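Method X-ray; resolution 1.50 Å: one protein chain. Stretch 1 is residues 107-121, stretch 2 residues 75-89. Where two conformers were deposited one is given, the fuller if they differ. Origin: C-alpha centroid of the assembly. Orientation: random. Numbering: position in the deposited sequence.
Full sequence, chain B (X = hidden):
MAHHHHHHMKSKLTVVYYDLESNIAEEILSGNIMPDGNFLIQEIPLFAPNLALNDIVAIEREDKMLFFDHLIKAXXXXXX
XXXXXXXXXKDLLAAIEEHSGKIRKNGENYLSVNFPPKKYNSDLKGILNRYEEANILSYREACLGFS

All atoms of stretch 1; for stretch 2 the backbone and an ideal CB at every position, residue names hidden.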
# COMPACT_ATOMS: atom_id res chain seq x y z
N GLY B 107 -22.19 3.14 15.74
CA GLY B 107 -23.17 4.10 16.20
C GLY B 107 -24.30 4.23 15.19
O GLY B 107 -24.46 3.42 14.27
N GLU B 108 -25.08 5.30 15.35
CA GLU B 108 -26.31 5.47 14.59
C GLU B 108 -26.13 6.19 13.27
O GLU B 108 -27.03 6.13 12.42
CB GLU B 108 -27.35 6.20 15.44
CG GLU B 108 -27.77 5.41 16.66
CD GLU B 108 -28.30 4.03 16.29
OE1 GLU B 108 -29.40 3.96 15.69
OE2 GLU B 108 -27.62 3.03 16.59
N ASN B 109 -25.01 6.88 13.05
CA ASN B 109 -24.86 7.73 11.88
C ASN B 109 -23.73 7.31 10.95
O ASN B 109 -23.39 8.07 10.03
CB ASN B 109 -24.67 9.19 12.30
CG ASN B 109 -25.78 9.68 13.20
OD1 ASN B 109 -25.58 9.87 14.40
ND2 ASN B 109 -26.96 9.89 12.63
N TYR B 110 -23.15 6.13 11.14
CA TYR B 110 -22.00 5.72 10.35
C TYR B 110 -22.13 4.25 10.00
O TYR B 110 -22.46 3.42 10.86
CB TYR B 110 -20.69 5.92 11.13
CG TYR B 110 -19.43 5.67 10.32
CD1 TYR B 110 -18.88 4.39 10.18
CD2 TYR B 110 -18.76 6.73 9.72
CE1 TYR B 110 -17.73 4.18 9.46
CE2 TYR B 110 -17.60 6.53 8.99
CZ TYR B 110 -17.08 5.25 8.87
OH TYR B 110 -15.93 5.06 8.15
N LEU B 111 -21.86 3.93 8.74
CA LEU B 111 -21.85 2.56 8.26
C LEU B 111 -20.62 2.35 7.41
O LEU B 111 -20.20 3.24 6.67
CB LEU B 111 -23.06 2.28 7.32
CG LEU B 111 -24.45 2.10 7.90
CD1 LEU B 111 -25.46 1.93 6.78
CD2 LEU B 111 -24.47 0.89 8.83
N SER B 112 -20.05 1.15 7.49
CA SER B 112 -19.14 0.68 6.47
C SER B 112 -19.81 -0.49 5.77
O SER B 112 -20.35 -1.39 6.44
CB SER B 112 -17.79 0.29 7.08
OG SER B 112 -16.77 0.29 6.12
N VAL B 113 -19.81 -0.47 4.44
CA VAL B 113 -20.58 -1.38 3.61
C VAL B 113 -19.64 -2.20 2.74
O VAL B 113 -18.75 -1.64 2.09
CB VAL B 113 -21.58 -0.60 2.73
CG1 VAL B 113 -22.41 -1.57 1.89
CG2 VAL B 113 -22.45 0.30 3.59
N ASN B 114 -19.85 -3.51 2.73
CA ASN B 114 -19.13 -4.42 1.84
C ASN B 114 -19.98 -4.70 0.61
O ASN B 114 -21.14 -5.11 0.74
CB ASN B 114 -18.86 -5.76 2.52
CG ASN B 114 -18.06 -6.68 1.64
OD1 ASN B 114 -16.85 -6.53 1.52
ND2 ASN B 114 -18.75 -7.63 0.99
N PHE B 115 -19.40 -4.50 -0.57
CA PHE B 115 -20.03 -4.90 -1.82
C PHE B 115 -19.21 -5.99 -2.50
O PHE B 115 -18.00 -5.82 -2.70
CB PHE B 115 -20.18 -3.71 -2.78
CG PHE B 115 -21.21 -2.71 -2.35
CD1 PHE B 115 -22.56 -3.00 -2.43
CD2 PHE B 115 -20.83 -1.47 -1.86
CE1 PHE B 115 -23.51 -2.08 -2.03
CE2 PHE B 115 -21.78 -0.54 -1.46
CZ PHE B 115 -23.13 -0.84 -1.55
N PRO B 116 -19.84 -7.09 -2.91
CA PRO B 116 -19.13 -8.13 -3.67
C PRO B 116 -18.66 -7.59 -5.01
O PRO B 116 -19.11 -6.52 -5.45
CB PRO B 116 -20.19 -9.22 -3.85
CG PRO B 116 -21.20 -8.96 -2.77
CD PRO B 116 -21.22 -7.47 -2.59
N PRO B 117 -17.77 -8.31 -5.70
CA PRO B 117 -17.33 -7.87 -7.03
C PRO B 117 -18.49 -7.48 -7.93
O PRO B 117 -19.50 -8.18 -8.00
CB PRO B 117 -16.58 -9.09 -7.57
CG PRO B 117 -16.08 -9.80 -6.34
CD PRO B 117 -17.12 -9.57 -5.28
N LYS B 118 -18.34 -6.34 -8.61
CA LYS B 118 -19.23 -5.79 -9.62
C LYS B 118 -20.50 -5.16 -9.04
O LYS B 118 -21.28 -4.59 -9.79
CB LYS B 118 -19.59 -6.76 -10.76
CG LYS B 118 -18.41 -7.51 -11.33
CD LYS B 118 -18.82 -8.41 -12.49
CE LYS B 118 -17.61 -9.12 -13.06
NZ LYS B 118 -17.90 -9.79 -14.35
N LYS B 119 -20.74 -5.25 -7.73
CA LYS B 119 -21.99 -4.76 -7.17
C LYS B 119 -21.95 -3.27 -6.84
O LYS B 119 -23.00 -2.62 -6.81
CB LYS B 119 -22.38 -5.56 -5.93
CG LYS B 119 -22.70 -7.01 -6.21
CD LYS B 119 -23.91 -7.13 -7.12
CE LYS B 119 -24.19 -8.59 -7.42
NZ LYS B 119 -25.49 -8.74 -8.10
N TYR B 120 -20.77 -2.72 -6.56
CA TYR B 120 -20.62 -1.27 -6.39
C TYR B 120 -20.47 -0.68 -7.78
O TYR B 120 -19.40 -0.76 -8.39
CB TYR B 120 -19.41 -0.97 -5.51
CG TYR B 120 -19.19 0.51 -5.29
CD1 TYR B 120 -20.09 1.26 -4.54
CD2 TYR B 120 -18.08 1.15 -5.83
CE1 TYR B 120 -19.90 2.62 -4.35
CE2 TYR B 120 -17.87 2.51 -5.63
CZ TYR B 120 -18.79 3.23 -4.88
OH TYR B 120 -18.57 4.58 -4.68
N ASN B 121 -21.55 -0.08 -8.30
CA ASN B 121 -21.57 0.37 -9.68
C ASN B 121 -22.14 1.78 -9.79
O ASN B 121 -22.42 2.42 -8.78
CB ASN B 121 -22.33 -0.64 -10.57
CG ASN B 121 -23.78 -0.83 -10.14
OD1 ASN B 121 -24.34 -0.03 -9.40
ND2 ASN B 121 -24.40 -1.91 -10.62
N UNK B 75 -9.76 -9.93 -1.67
CA UNK B 75 -10.98 -10.70 -1.94
C UNK B 75 -11.68 -10.24 -3.20
O UNK B 75 -12.43 -11.02 -3.80
CB UNK B 75 -11.94 -10.60 -0.76
N UNK B 76 -11.47 -8.99 -3.63
CA UNK B 76 -12.28 -8.40 -4.66
C UNK B 76 -13.49 -7.65 -4.16
O UNK B 76 -14.18 -6.99 -4.96
CB UNK B 76 -12.73 -9.49 -5.63
N UNK B 77 -13.78 -7.73 -2.86
CA UNK B 77 -14.86 -6.95 -2.27
C UNK B 77 -14.46 -5.48 -2.22
O UNK B 77 -13.28 -5.13 -2.21
CB UNK B 77 -15.20 -7.46 -0.87
N UNK B 78 -15.48 -4.62 -2.18
CA UNK B 78 -15.33 -3.18 -2.06
C UNK B 78 -15.84 -2.74 -0.69
O UNK B 78 -16.83 -3.28 -0.20
CB UNK B 78 -16.08 -2.46 -3.18
N UNK B 79 -15.15 -1.79 -0.06
CA UNK B 79 -15.55 -1.21 1.22
C UNK B 79 -15.88 0.26 1.02
O UNK B 79 -15.03 1.02 0.55
CB UNK B 79 -14.45 -1.38 2.27
N UNK B 80 -17.10 0.67 1.39
CA UNK B 80 -17.58 2.04 1.26
C UNK B 80 -17.94 2.53 2.66
O UNK B 80 -18.70 1.86 3.37
CB UNK B 80 -18.78 2.13 0.31
N UNK B 81 -17.40 3.68 3.06
CA UNK B 81 -17.75 4.32 4.33
C UNK B 81 -18.84 5.35 4.04
O UNK B 81 -18.73 6.12 3.08
CB UNK B 81 -16.53 4.97 4.99
N UNK B 82 -19.88 5.38 4.88
CA UNK B 82 -21.00 6.31 4.68
C UNK B 82 -21.33 6.94 6.02
O UNK B 82 -21.52 6.23 7.02
CB UNK B 82 -22.22 5.60 4.09
N UNK B 83 -21.43 8.27 6.05
CA UNK B 83 -21.84 8.98 7.25
C UNK B 83 -23.04 9.85 6.90
O UNK B 83 -23.09 10.43 5.81
CB UNK B 83 -20.69 9.82 7.82
N UNK B 84 -24.01 9.93 7.81
CA UNK B 84 -25.24 10.68 7.57
C UNK B 84 -25.46 11.71 8.67
O UNK B 84 -24.91 11.62 9.77
CB UNK B 84 -26.44 9.73 7.48
N UNK B 85 -26.30 12.69 8.35
CA UNK B 85 -26.63 13.74 9.30
C UNK B 85 -27.49 13.20 10.44
O UNK B 85 -27.27 13.52 11.61
CB UNK B 85 -27.35 14.89 8.59
N UNK B 86 -28.49 12.37 10.11
CA UNK B 86 -29.43 11.94 11.14
C UNK B 86 -30.09 10.60 10.84
O UNK B 86 -30.52 9.90 11.77
CB UNK B 86 -30.51 13.01 11.32
N UNK B 87 -30.19 10.22 9.57
CA UNK B 87 -30.80 8.95 9.24
C UNK B 87 -30.28 8.49 7.88
O UNK B 87 -29.94 9.31 7.03
CB UNK B 87 -32.33 9.06 9.24
N UNK B 88 -30.23 7.17 7.70
CA UNK B 88 -29.95 6.59 6.39
C UNK B 88 -31.27 6.48 5.63
O UNK B 88 -32.21 5.84 6.13
CB UNK B 88 -29.27 5.23 6.52
N UNK B 89 -31.39 7.10 4.46
CA UNK B 89 -32.67 7.05 3.73
C UNK B 89 -33.06 5.62 3.38
O UNK B 89 -32.21 4.79 3.05
CB UNK B 89 -32.59 7.89 2.45

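Residues 78-84 form a strand antiparallel to strand 110-115, so CB directions alternate between the sheet face of Y110, S112 and N114 and that of L111, V113 and F115.

Position 75 has no stretch 1 atom within 5.5 Å of its ideal CB, and many residues would suit. It is S75, whose OG accepts a hydrogen bond from the backbone N of position 77 (3.0 Å). At position 76, phi/psi of 91/-8 would jam a CB against the preceding carbonyl, and P117 CG lies 3.4 Å from the ideal CB; glycine is expected, and G76 is found.

At position 77 the ideal CB lies 3.0 Å from N114 OD1, favoring a small or polar residue. N77 OD1 approaches P116 CA at 3.3 Å.

Position 78 pairs with F115, its CB 4.3 Å from Y120 CB. Threonine, valine or serine would suit. In T78, CG2 packs 4.0 Å from Y120 CG, while OG1 hydrogen-bonds a water (2.7 Å) that also lies 3.1 Å from F115 O.

Position 79 lies on the S112 and N114 face, where hydroxyl and amide groups favor a small polar or beta-branched residue. In T79, a water donates to both OG1 and N114 OD1 (2.8 Å each).

Position 80 faces the rings of F115 and Y120, an apolar site for isoleucine, leucine, valine or methionine. I80 CG1 meets the F115 ring edge, 3.9 Å from CD2, and CD1 sits over the Y120 ring face, 3.6 Å from its centroid.

At position 81 the ideal CB is 3.2 Å from Y110 OH, with S112 OG also near; a compact polar residue suits. N81 ND2 donates a weak hydrogen bond to S112 OG (3.1 Å).

Position 82 returns to the V113 face, where an aliphatic residue suits. I82 CD1 reaches V113 CG2 at 3.9 Å. At position 83, beside the Y110 ring, many strand-forming residues would do; V83 CB lies 4.1 Å from Y110 CD2.

Position 84 points sideways, and a beta-branched residue suits its extended backbone. V84 N donates to N109 O (3.0 Å). Positions 85, 86 and 87 point away and are little constrained: L85, D86 and H87.

Position 88 points toward stretch 1, its ideal CB 5.0 Å from L111 CD1, with room for a large apolar side chain. F88 lays its ring face against L111, whose CD1 is 3.7 Å from the ring centroid. Position 89, out of reach, is P89.

Stretch 2 (75-89) SGNTTINIVVLDHFP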
# COMPACT_ATOMS: atom_id res chain seq x y z
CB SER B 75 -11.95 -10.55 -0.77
OG SER B 75 -12.33 -9.19 -0.61
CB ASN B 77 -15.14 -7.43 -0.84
CG ASN B 77 -15.84 -8.77 -0.80
OD1 ASN B 77 -16.67 -9.08 -1.65
ND2 ASN B 77 -15.53 -9.57 0.21
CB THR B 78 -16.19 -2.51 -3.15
OG1 THR B 78 -15.60 -2.75 -4.43
CG2 THR B 78 -16.32 -1.01 -2.94
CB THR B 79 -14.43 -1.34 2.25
OG1 THR B 79 -13.98 -2.69 2.33
CG2 THR B 79 -14.91 -0.88 3.65
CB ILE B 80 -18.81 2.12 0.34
CG1 ILE B 80 -18.51 1.52 -1.05
CG2 ILE B 80 -19.29 3.57 0.23
CD1 ILE B 80 -17.41 2.22 -1.82
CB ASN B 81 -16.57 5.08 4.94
CG ASN B 81 -15.30 4.25 5.08
OD1 ASN B 81 -14.20 4.78 4.94
ND2 ASN B 81 -15.43 2.96 5.42
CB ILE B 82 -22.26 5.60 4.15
CG1 ILE B 82 -21.95 4.76 2.91
CG2 ILE B 82 -23.37 6.64 3.88
CD1 ILE B 82 -23.14 3.95 2.39
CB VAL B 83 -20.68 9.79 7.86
CG1 VAL B 83 -20.23 10.85 6.93
CG2 VAL B 83 -21.10 10.40 9.19
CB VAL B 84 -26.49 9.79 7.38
CG1 VAL B 84 -26.36 8.95 6.14
CG2 VAL B 84 -26.71 8.91 8.61
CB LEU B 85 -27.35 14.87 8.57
CG LEU B 85 -26.92 16.31 8.87
CD1 LEU B 85 -25.43 16.46 8.68
CD2 LEU B 85 -27.68 17.26 7.95
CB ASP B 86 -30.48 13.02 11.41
CG ASP B 86 -31.26 13.39 10.16
OD1 ASP B 86 -32.07 12.56 9.69
OD2 ASP B 86 -31.07 14.52 9.64
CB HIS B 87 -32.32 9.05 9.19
CG HIS B 87 -32.84 9.71 7.95
ND1 HIS B 87 -32.91 11.08 7.81
CD2 HIS B 87 -33.31 9.19 6.80
CE1 HIS B 87 -33.40 11.38 6.62
NE2 HIS B 87 -33.65 10.24 5.98
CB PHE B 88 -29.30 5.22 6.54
CG PHE B 88 -27.89 5.28 7.05
CD1 PHE B 88 -26.83 5.46 6.17
CD2 PHE B 88 -27.62 5.20 8.41
CE1 PHE B 88 -25.52 5.54 6.64
CE2 PHE B 88 -26.31 5.28 8.88
CZ PHE B 88 -25.27 5.46 7.99
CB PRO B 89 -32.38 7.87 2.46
CG PRO B 89 -31.26 8.77 2.84
CD PRO B 89 -30.42 8.00 3.82
O HOH W 1 -16.29 -5.19 -5.25
O HOH W 2 -15.43 -4.91 3.27
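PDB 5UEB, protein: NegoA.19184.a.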